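Long-range contacts in amidohydrolase (Xanthomonas campestris pv. campestris, PDB 4DZH), which probably deaminates adenosine-type nucleosides such as 5'-methylthioadenosine, using zinc held in a TIM-barrel amidohydrolase domain: residues L311-D316 and R354-G359; P73-A78 and D325-N330; V284-E289 and R331-L336. One frame throughout, in Å; residues are numbered along the deposited sequence.

Contact 1 of 3, residues L311-D316 and R354-G359; sequences LAIGTD and RAATLG. With ZN (zinc ion), chain E; ZN (zinc ion), chain F.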
loop_
_atom_site.group_PDB
_atom_site.type_symbol
_atom_site.label_atom_id
_atom_site.label_comp_id
_atom_site.label_asym_id
_atom_site.label_seq_id
_atom_site.Cartn_x
_atom_site.Cartn_y
_atom_site.Cartn_z
ATOM N N LEU A 311 0.320 -20.973 3.510
ATOM C CA LEU A 311 0.072 -19.572 3.888
ATOM C C LEU A 311 -0.772 -18.877 2.822
ATOM O O LEU A 311 -0.470 -18.947 1.625
ATOM C CB LEU A 311 1.383 -18.805 4.070
ATOM C CG LEU A 311 1.381 -17.396 4.685
ATOM C CD1 LEU A 311 0.981 -17.432 6.153
ATOM C CD2 LEU A 311 2.684 -16.698 4.530
ATOM N N ALA A 312 -1.842 -18.222 3.281
ATOM C CA ALA A 312 -2.673 -17.374 2.417
ATOM C C ALA A 312 -2.703 -15.947 2.935
ATOM O O ALA A 312 -2.202 -15.630 4.023
ATOM C CB ALA A 312 -4.079 -17.960 2.382
ATOM N N ILE A 313 -3.314 -15.048 2.137
ATOM C CA ILE A 313 -3.345 -13.634 2.451
ATOM C C ILE A 313 -4.797 -13.168 2.363
ATOM O O ILE A 313 -5.541 -13.590 1.475
ATOM C CB ILE A 313 -2.438 -12.841 1.467
ATOM C CG1 ILE A 313 -0.973 -13.223 1.689
ATOM C CG2 ILE A 313 -2.614 -11.300 1.651
ATOM C CD1 ILE A 313 -0.001 -12.656 0.664
ATOM N N GLY A 314 -5.194 -12.358 3.333
ATOM C CA GLY A 314 -6.537 -11.792 3.344
ATOM C C GLY A 314 -6.489 -10.331 3.815
ATOM O O GLY A 314 -5.499 -9.853 4.412
ATOM N N THR A 315 -7.571 -9.600 3.607
ATOM C CA THR A 315 -7.611 -8.173 3.924
ATOM C C THR A 315 -8.326 -7.875 5.263
ATOM O O THR A 315 -8.140 -6.776 5.803
ATOM C CB THR A 315 -8.290 -7.313 2.797
ATOM O OG1 THR A 315 -9.627 -7.803 2.574
ATOM C CG2 THR A 315 -7.475 -7.351 1.466
ATOM N N ASP A 316 -9.181 -8.795 5.738
ATOM C CA ASP A 316 -10.122 -8.514 6.830
ATOM C C ASP A 316 -11.108 -7.484 6.307
ATOM O O ASP A 316 -11.226 -7.310 5.072
ATOM C CB ASP A 316 -9.365 -8.044 8.117
ATOM C CG ASP A 316 -10.047 -8.464 9.435
ATOM O OD1 ASP A 316 -10.990 -9.288 9.521
ATOM O OD2 ASP A 316 -9.488 -7.954 10.435
ATOM N N ARG A 354 2.546 -16.456 -4.790
ATOM C CA ARG A 354 2.045 -17.824 -4.608
ATOM C C ARG A 354 0.996 -17.877 -3.493
ATOM O O ARG A 354 -0.068 -18.457 -3.678
ATOM C CB ARG A 354 3.210 -18.768 -4.301
ATOM C CG ARG A 354 2.813 -20.275 -4.246
ATOM C CD ARG A 354 4.070 -21.133 -4.242
ATOM N NE ARG A 354 3.833 -22.600 -4.156
ATOM C CZ ARG A 354 3.657 -23.363 -5.235
ATOM N NH1 ARG A 354 3.627 -22.784 -6.434
ATOM N NH2 ARG A 354 3.508 -24.718 -5.126
ATOM N N ALA A 355 1.299 -17.261 -2.350
ATOM C CA ALA A 355 0.375 -17.187 -1.227
ATOM C C ALA A 355 -0.947 -16.529 -1.633
ATOM O O ALA A 355 -2.041 -16.999 -1.266
ATOM C CB ALA A 355 1.005 -16.495 -0.051
ATOM N N ALA A 356 -0.848 -15.428 -2.391
ATOM C CA ALA A 356 -2.024 -14.689 -2.835
ATOM C C ALA A 356 -2.934 -15.430 -3.820
ATOM O O ALA A 356 -4.088 -15.004 -4.063
ATOM C CB ALA A 356 -1.578 -13.361 -3.473
ATOM N N THR A 357 -2.450 -16.542 -4.404
ATOM C CA THR A 357 -3.234 -17.240 -5.414
ATOM C C THR A 357 -3.408 -18.686 -4.976
ATOM O O THR A 357 -4.418 -19.018 -4.364
ATOM C CB THR A 357 -2.562 -17.174 -6.808
ATOM O OG1 THR A 357 -1.165 -17.549 -6.699
ATOM C CG2 THR A 357 -2.707 -15.732 -7.360
ATOM N N LEU A 358 -2.399 -19.505 -5.261
ATOM C CA LEU A 358 -2.432 -20.934 -4.940
ATOM C C LEU A 358 -2.509 -21.186 -3.433
ATOM O O LEU A 358 -3.209 -22.131 -3.012
ATOM C CB LEU A 358 -1.203 -21.629 -5.517
ATOM C CG LEU A 358 -1.271 -23.162 -5.423
ATOM C CD1 LEU A 358 -2.477 -23.715 -6.179
ATOM C CD2 LEU A 358 0.043 -23.697 -5.922
ATOM N N GLY A 359 -1.826 -20.384 -2.594
ATOM C CA GLY A 359 -1.933 -20.563 -1.142
ATOM C C GLY A 359 -3.372 -20.351 -0.655
ATOM O O GLY A 359 -3.944 -21.121 0.140
HETATM ZN ZN ZN E . -11.844 -11.158 10.665
HETATM ZN ZN ZN F . -10.638 -8.439 11.945
HETATM O O HOH W 1 -4.506 -15.970 -0.350
HETATM O O HOH W 2 -10.684 -10.291 12.078
HETATM O O HOH W 3 -9.779 -8.019 13.856
#
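Strand 311-313 runs across helix 354-359 at 103°, the two short axes coming within 6.2 Å, and Ala312 faces Ala355 with their CA atoms 4.8 Å apart. Small residues on the helix make this approach possible. The methyl of Ala355 points at the strand and sits 3.3 Å from Leu311 O (CB to O), while Gly359, one turn on, lays its CA against the same carbonyl oxygen, a CA-H...O contact of 3.5 Å from Gly359 CA to Leu311 O with 146° at the hydrogen. Ile313 reaches the helix with its longer branch: CG1 lies beside the backbone N (chi1 -67°) and the chain then extends, bringing the tip CD1 to 4.0 Å from Ala355 CB, with the methyl of Ala356 a little farther off. Within the helix, Arg354 O accepts from both Thr357 N and Gly359 N, which come to it from opposite faces of its carbonyl plane; the second bond closes a wider, pi-type turn. In the TIM-barrel fold of the amidohydrolases this is a barrel strand meeting an outer helix, and the chain leaving the strand enters the metal centre. There Asp316 OD2 binds one zinc at 2.0 Å, while its OD1 bridges both zincs through longer bonds. His79, His81 and His228 complete the protein ligands of the zinc that Asp316 binds through OD1 alone, and a water bridges the two metals. Ser290 OG is hydrogen-bonded to Asp316 OD2. Back at the helix, a water links the two backbones, accepting from Ile313 N at 2.9 Å and lying 2.8 Å from Ala355 O, one of several acceptors competing for its protons.

Contact 2 of 3, residues P73-A78 and D325-N330; sequences PGLVNA and DMFSEN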
loop_
_atom_site.group_PDB
_atom_site.type_symbol
_atom_site.label_atom_id
_atom_site.label_comp_id
_atom_site.label_asym_id
_atom_site.label_seq_id
_atom_site.Cartn_x
_atom_site.Cartn_y
_atom_site.Cartn_z
ATOM N N PRO A 73 -3.414 -15.845 -12.341
ATOM C CA PRO A 73 -4.672 -16.288 -11.709
ATOM C C PRO A 73 -5.258 -15.158 -10.879
ATOM O O PRO A 73 -4.494 -14.312 -10.392
ATOM C CB PRO A 73 -4.219 -17.406 -10.764
ATOM C CG PRO A 73 -2.852 -17.872 -11.281
ATOM C CD PRO A 73 -2.241 -16.560 -11.790
ATOM N N GLY A 74 -6.588 -15.174 -10.737
ATOM C CA GLY A 74 -7.211 -14.212 -9.840
ATOM C C GLY A 74 -6.631 -14.320 -8.446
ATOM O O GLY A 74 -6.243 -15.381 -7.957
ATOM N N LEU A 75 -6.522 -13.192 -7.783
ATOM C CA LEU A 75 -6.132 -13.188 -6.389
ATOM C C LEU A 75 -7.238 -13.746 -5.518
ATOM O O LEU A 75 -8.444 -13.553 -5.749
ATOM C CB LEU A 75 -5.792 -11.776 -5.960
ATOM C CG LEU A 75 -4.673 -11.126 -6.795
ATOM C CD1 LEU A 75 -4.406 -9.695 -6.339
ATOM C CD2 LEU A 75 -3.352 -11.972 -6.880
ATOM N N VAL A 76 -6.823 -14.457 -4.478
ATOM C CA VAL A 76 -7.739 -15.106 -3.558
ATOM C C VAL A 76 -7.621 -14.426 -2.210
ATOM O O VAL A 76 -6.551 -14.484 -1.546
ATOM C CB VAL A 76 -7.408 -16.615 -3.465
ATOM C CG1 VAL A 76 -8.287 -17.290 -2.397
ATOM C CG2 VAL A 76 -7.589 -17.300 -4.832
ATOM N N ASN A 77 -8.665 -13.669 -1.853
ATOM C CA ASN A 77 -8.665 -12.935 -0.609
ATOM C C ASN A 77 -9.200 -13.877 0.453
ATOM O O ASN A 77 -10.398 -14.110 0.540
ATOM C CB ASN A 77 -9.568 -11.681 -0.750
ATOM C CG ASN A 77 -9.517 -10.764 0.482
ATOM O OD1 ASN A 77 -9.222 -11.201 1.633
ATOM N ND2 ASN A 77 -9.862 -9.482 0.283
ATOM N N ALA A 78 -8.293 -14.423 1.250
ATOM C CA ALA A 78 -8.631 -15.574 2.087
ATOM C C ALA A 78 -9.211 -15.211 3.449
ATOM O O ALA A 78 -9.325 -16.107 4.327
ATOM C CB ALA A 78 -7.358 -16.475 2.235
ATOM N N ASP A 325 -7.820 -4.138 -1.062
ATOM C CA ASP A 325 -6.802 -4.088 -2.096
ATOM C C ASP A 325 -5.794 -5.201 -1.846
ATOM O O ASP A 325 -4.918 -5.059 -0.947
ATOM C CB ASP A 325 -6.099 -2.713 -2.028
ATOM C CG ASP A 325 -4.975 -2.538 -3.080
ATOM O OD1 ASP A 325 -4.568 -3.553 -3.695
ATOM O OD2 ASP A 325 -4.501 -1.393 -3.258
ATOM N N MET A 326 -5.904 -6.296 -2.590
ATOM C CA MET A 326 -4.946 -7.394 -2.397
ATOM C C MET A 326 -3.580 -7.080 -2.962
ATOM O O MET A 326 -2.592 -7.693 -2.533
ATOM C CB MET A 326 -5.490 -8.703 -2.992
ATOM C CG MET A 326 -6.565 -9.335 -2.142
ATOM S SD MET A 326 -5.896 -10.136 -0.656
ATOM C CE MET A 326 -4.931 -11.479 -1.392
ATOM N N PHE A 327 -3.452 -6.166 -3.950
ATOM C CA PHE A 327 -2.105 -5.811 -4.411
ATOM C C PHE A 327 -1.336 -5.172 -3.262
ATOM O O PHE A 327 -0.176 -5.498 -3.018
ATOM C CB PHE A 327 -2.162 -4.842 -5.607
ATOM C CG PHE A 327 -2.393 -5.527 -6.930
ATOM C CD1 PHE A 327 -3.649 -6.015 -7.273
ATOM C CD2 PHE A 327 -1.345 -5.662 -7.828
ATOM C CE1 PHE A 327 -3.860 -6.663 -8.480
ATOM C CE2 PHE A 327 -1.549 -6.308 -9.062
ATOM C CZ PHE A 327 -2.783 -6.792 -9.379
ATOM N N SER A 328 -1.994 -4.267 -2.546
ATOM C CA SER A 328 -1.411 -3.665 -1.360
ATOM C C SER A 328 -1.163 -4.663 -0.260
ATOM O O SER A 328 -0.098 -4.635 0.346
ATOM C CB SER A 328 -2.296 -2.554 -0.823
ATOM O OG SER A 328 -1.690 -1.926 0.315
ATOM N N GLU A 329 -2.157 -5.503 0.022
ATOM C CA GLU A 329 -2.008 -6.493 1.085
ATOM C C GLU A 329 -0.762 -7.385 0.835
ATOM O O GLU A 329 0.012 -7.697 1.791
ATOM C CB GLU A 329 -3.265 -7.356 1.176
ATOM C CG GLU A 329 -3.371 -7.936 2.585
ATOM C CD GLU A 329 -3.821 -6.943 3.599
ATOM O OE1 GLU A 329 -3.480 -7.148 4.805
ATOM O OE2 GLU A 329 -4.529 -5.979 3.257
ATOM N N ASN A 330 -0.562 -7.774 -0.429
ATOM C CA ASN A 330 0.575 -8.608 -0.804
ATOM C C ASN A 330 1.861 -7.878 -0.558
ATOM O O ASN A 330 2.810 -8.443 0.015
ATOM C CB ASN A 330 0.548 -8.991 -2.289
ATOM C CG ASN A 330 -0.615 -9.920 -2.660
ATOM O OD1 ASN A 330 -1.228 -10.571 -1.813
ATOM N ND2 ASN A 330 -0.873 -10.020 -3.966
#
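The Leu75 and Met326 side chains pass alongside one another, pointing opposite ways, where barrel strand 75-78 of the TIM-barrel meets the first turn of helix 326-341; the short axes of the strand and of helix part 326-330 are 9.9 Å apart and inclined at 75°. One methyl does most of the work on the strand side: Leu75 CD1 lies 3.7 Å from Met326 CB and 3.8 Å from Phe327 CE1, wedged between the root of the methionine and the aromatic ring. Phe327 lies roughly perpendicular to Leu75, and the methyl approaches the ring obliquely. Met326 is bent at both chi2 and chi3, which brings the sulfur alongside Asn77, and SD rests 3.8 Å from Asn77 CG. The amide of Asn77 is directed to another partner, its ND2 bonding to Thr315 OG1, so the sulfur packs against an already engaged group. Asp325 caps the helix: Ser328 N donates to Asp325 OD1 at 2.9 Å, almost straight at 170°, from above the carboxylate plane. At the far end of the methionine, the terminal methyl CE stops 3.4 Å from Val76 O.

Contact 3 of 3, residues V284-E289 and R331-L336; sequences VVHCPE and RTAAIL. With MG (magnesium ion), chain B.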
loop_
_atom_site.group_PDB
_atom_site.type_symbol
_atom_site.label_atom_id
_atom_site.label_comp_id
_atom_site.label_asym_id
_atom_site.label_seq_id
_atom_site.Cartn_x
_atom_site.Cartn_y
_atom_site.Cartn_z
ATOM N N VAL A 284 -2.760 -21.056 7.424
ATOM C CA VAL A 284 -2.775 -19.777 8.133
ATOM C C VAL A 284 -3.119 -18.689 7.110
ATOM O O VAL A 284 -2.494 -18.613 6.034
ATOM C CB VAL A 284 -1.427 -19.481 8.826
ATOM C CG1 VAL A 284 -1.404 -18.104 9.387
ATOM C CG2 VAL A 284 -1.253 -20.462 10.008
ATOM N N VAL A 285 -4.103 -17.865 7.445
ATOM C CA VAL A 285 -4.344 -16.632 6.651
ATOM C C VAL A 285 -3.743 -15.412 7.350
ATOM O O VAL A 285 -4.121 -15.037 8.474
ATOM C CB VAL A 285 -5.832 -16.399 6.453
ATOM C CG1 VAL A 285 -5.995 -15.135 5.579
ATOM C CG2 VAL A 285 -6.483 -17.624 5.790
ATOM N N HIS A 286 -2.826 -14.752 6.638
ATOM C CA HIS A 286 -2.140 -13.561 7.100
ATOM C C HIS A 286 -2.858 -12.311 6.600
ATOM O O HIS A 286 -3.075 -12.157 5.398
ATOM C CB HIS A 286 -0.695 -13.651 6.585
ATOM C CG HIS A 286 0.213 -12.537 7.016
ATOM N ND1 HIS A 286 0.153 -11.917 8.254
ATOM C CD2 HIS A 286 1.239 -11.939 6.356
ATOM C CE1 HIS A 286 1.091 -10.990 8.326
ATOM N NE2 HIS A 286 1.770 -10.985 7.188
ATOM N N CYS A 287 -3.230 -11.450 7.538
ATOM C CA CYS A 287 -3.923 -10.177 7.297
ATOM C C CYS A 287 -3.055 -9.046 7.887
ATOM O O CYS A 287 -3.368 -8.445 8.933
ATOM C CB CYS A 287 -5.294 -10.208 7.980
ATOM S SG CYS A 287 -6.369 -11.533 7.394
ATOM N N PRO A 288 -1.944 -8.726 7.221
ATOM C CA PRO A 288 -0.988 -7.807 7.847
ATOM C C PRO A 288 -1.520 -6.391 8.093
ATOM O O PRO A 288 -1.210 -5.752 9.090
ATOM C CB PRO A 288 0.178 -7.769 6.838
ATOM C CG PRO A 288 -0.418 -8.301 5.507
ATOM C CD PRO A 288 -1.464 -9.300 5.937
ATOM N N GLU A 289 -2.275 -5.827 7.131
ATOM C CA GLU A 289 -2.671 -4.442 7.314
ATOM C C GLU A 289 -3.623 -4.276 8.496
ATOM O O GLU A 289 -3.483 -3.276 9.266
ATOM C CB GLU A 289 -3.224 -3.804 6.000
ATOM C CG GLU A 289 -2.153 -3.782 4.876
ATOM C CD GLU A 289 -2.575 -3.130 3.579
ATOM O OE1 GLU A 289 -3.701 -2.547 3.517
ATOM O OE2 GLU A 289 -1.728 -3.162 2.648
ATOM N N ARG A 331 1.951 -6.613 -1.015
ATOM C CA ARG A 331 3.158 -5.826 -0.770
ATOM C C ARG A 331 3.430 -5.678 0.738
ATOM O O ARG A 331 4.569 -5.852 1.177
ATOM C CB ARG A 331 3.054 -4.452 -1.410
ATOM C CG ARG A 331 4.312 -3.617 -1.165
ATOM C CD ARG A 331 4.034 -2.262 -0.452
ATOM N NE ARG A 331 3.074 -1.544 -1.284
ATOM C CZ ARG A 331 1.803 -1.321 -0.935
ATOM N NH1 ARG A 331 0.978 -0.758 -1.806
ATOM N NH2 ARG A 331 1.319 -1.668 0.274
ATOM N N THR A 332 2.384 -5.392 1.519
ATOM C CA THR A 332 2.580 -5.230 2.966
ATOM C C THR A 332 3.081 -6.547 3.578
ATOM O O THR A 332 4.031 -6.538 4.404
ATOM C CB THR A 332 1.275 -4.795 3.613
ATOM O OG1 THR A 332 0.858 -3.537 3.030
ATOM C CG2 THR A 332 1.494 -4.565 5.096
ATOM N N ALA A 333 2.483 -7.660 3.153
ATOM C CA ALA A 333 2.898 -9.001 3.638
ATOM C C ALA A 333 4.372 -9.201 3.299
ATOM O O ALA A 333 5.164 -9.633 4.143
ATOM C CB ALA A 333 2.054 -10.118 3.024
ATOM N N ALA A 334 4.739 -8.895 2.067
ATOM C CA ALA A 334 6.097 -9.202 1.652
ATOM C C ALA A 334 7.117 -8.350 2.393
ATOM O O ALA A 334 8.199 -8.871 2.744
ATOM C CB ALA A 334 6.243 -9.013 0.136
ATOM N N ILE A 335 6.851 -7.052 2.597
ATOM C CA ILE A 335 7.878 -6.181 3.194
ATOM C C ILE A 335 7.882 -6.350 4.710
ATOM O O ILE A 335 8.949 -6.410 5.323
ATOM C CB ILE A 335 7.765 -4.701 2.737
ATOM C CG1 ILE A 335 6.466 -4.064 3.284
ATOM C CG2 ILE A 335 7.842 -4.662 1.175
ATOM C CD1 ILE A 335 6.310 -2.618 2.863
ATOM N N LEU A 336 6.699 -6.522 5.304
ATOM C CA LEU A 336 6.633 -6.744 6.741
ATOM C C LEU A 336 7.346 -8.048 7.075
ATOM O O LEU A 336 7.977 -8.146 8.118
ATOM C CB LEU A 336 5.159 -6.865 7.195
ATOM C CG LEU A 336 5.055 -7.035 8.729
ATOM C CD1 LEU A 336 5.478 -5.818 9.433
ATOM C CD2 LEU A 336 3.593 -7.297 9.007
HETATM MG MG MG B . -5.326 -2.021 2.457
HETATM O O HOH W 4 4.401 -10.290 6.929
HETATM O O HOH W 5 -5.222 -3.883 1.611
HETATM O O HOH W 6 -5.417 -0.071 3.393
HETATM O O HOH W 7 -4.248 -1.026 0.904
#
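The His286 ring carries Pro288 CD over the centre of one face, 3.7 Å above the plane, while Leu336 CD2 stands at its edge, near the ring plane. Ala333 CB approaches the ring obliquely, 3.9 Å from His286 CD2. The imidazole is turned toward the helix with CG anti to the backbone N (chi1 -177°), and its NE2 shares a water with Ala333 O, 2.7 Å from NE2 and 3.0 Å from the carbonyl oxygen, to which it donates. The pyrrolidine that covers the ring also reaches the helix, its CG 3.9 Å from Ala333 CB and its CB against the methyls of Thr332 and Leu336. Here the loop after barrel strand 283-286, with the start of helix 288-293, meets the side of helix 326-341. Beyond the proline, the Glu289 chain runs nearly perpendicular to Thr332. Thr332 OG1 donates to Glu289 OE2 at 2.6 Å, meeting the anti side of the oxygen 20° out of the carboxylate plane; Ser328 OG bonds to the same oxygen. The other oxygen, OE1, binds the magnesium ion at 2.0 Å, with Asn321, Asp323 and three waters as the remaining ligands. Arg331 NH2, bonded to Ser328 OG, lies 4.1 Å from Glu289 OE2, beyond a salt bridge. One carboxylate thus joins metal and helix; the hydroxyl bonds to OE2 would fix its rotation, and metal and arginine would be expected to keep it ionised.

Helix 326-341 ties contacts 2 and 3 together, whereas contacts 1 and 3 share a parallel sheet in which strands 310-313 and 283-286 are neighbours: Ala312 N lies 2.9 Å from Val284 O, and Ala312 O 2.8 Å from His286 N. Contact 1 meets contact 2 through Ala356 O and Val76 N, 2.8 Å apart, and their centres are about 7 Å apart. Glu329 of contact 2 holds the start of helix 288-293, its OE1 2.9 Å from Glu289 N. The contacts reach two metal sites: Asp316 of contact 1 binds zinc, and Glu289 of contact 3 binds magnesium, its side chain about 11 Å from a zinc.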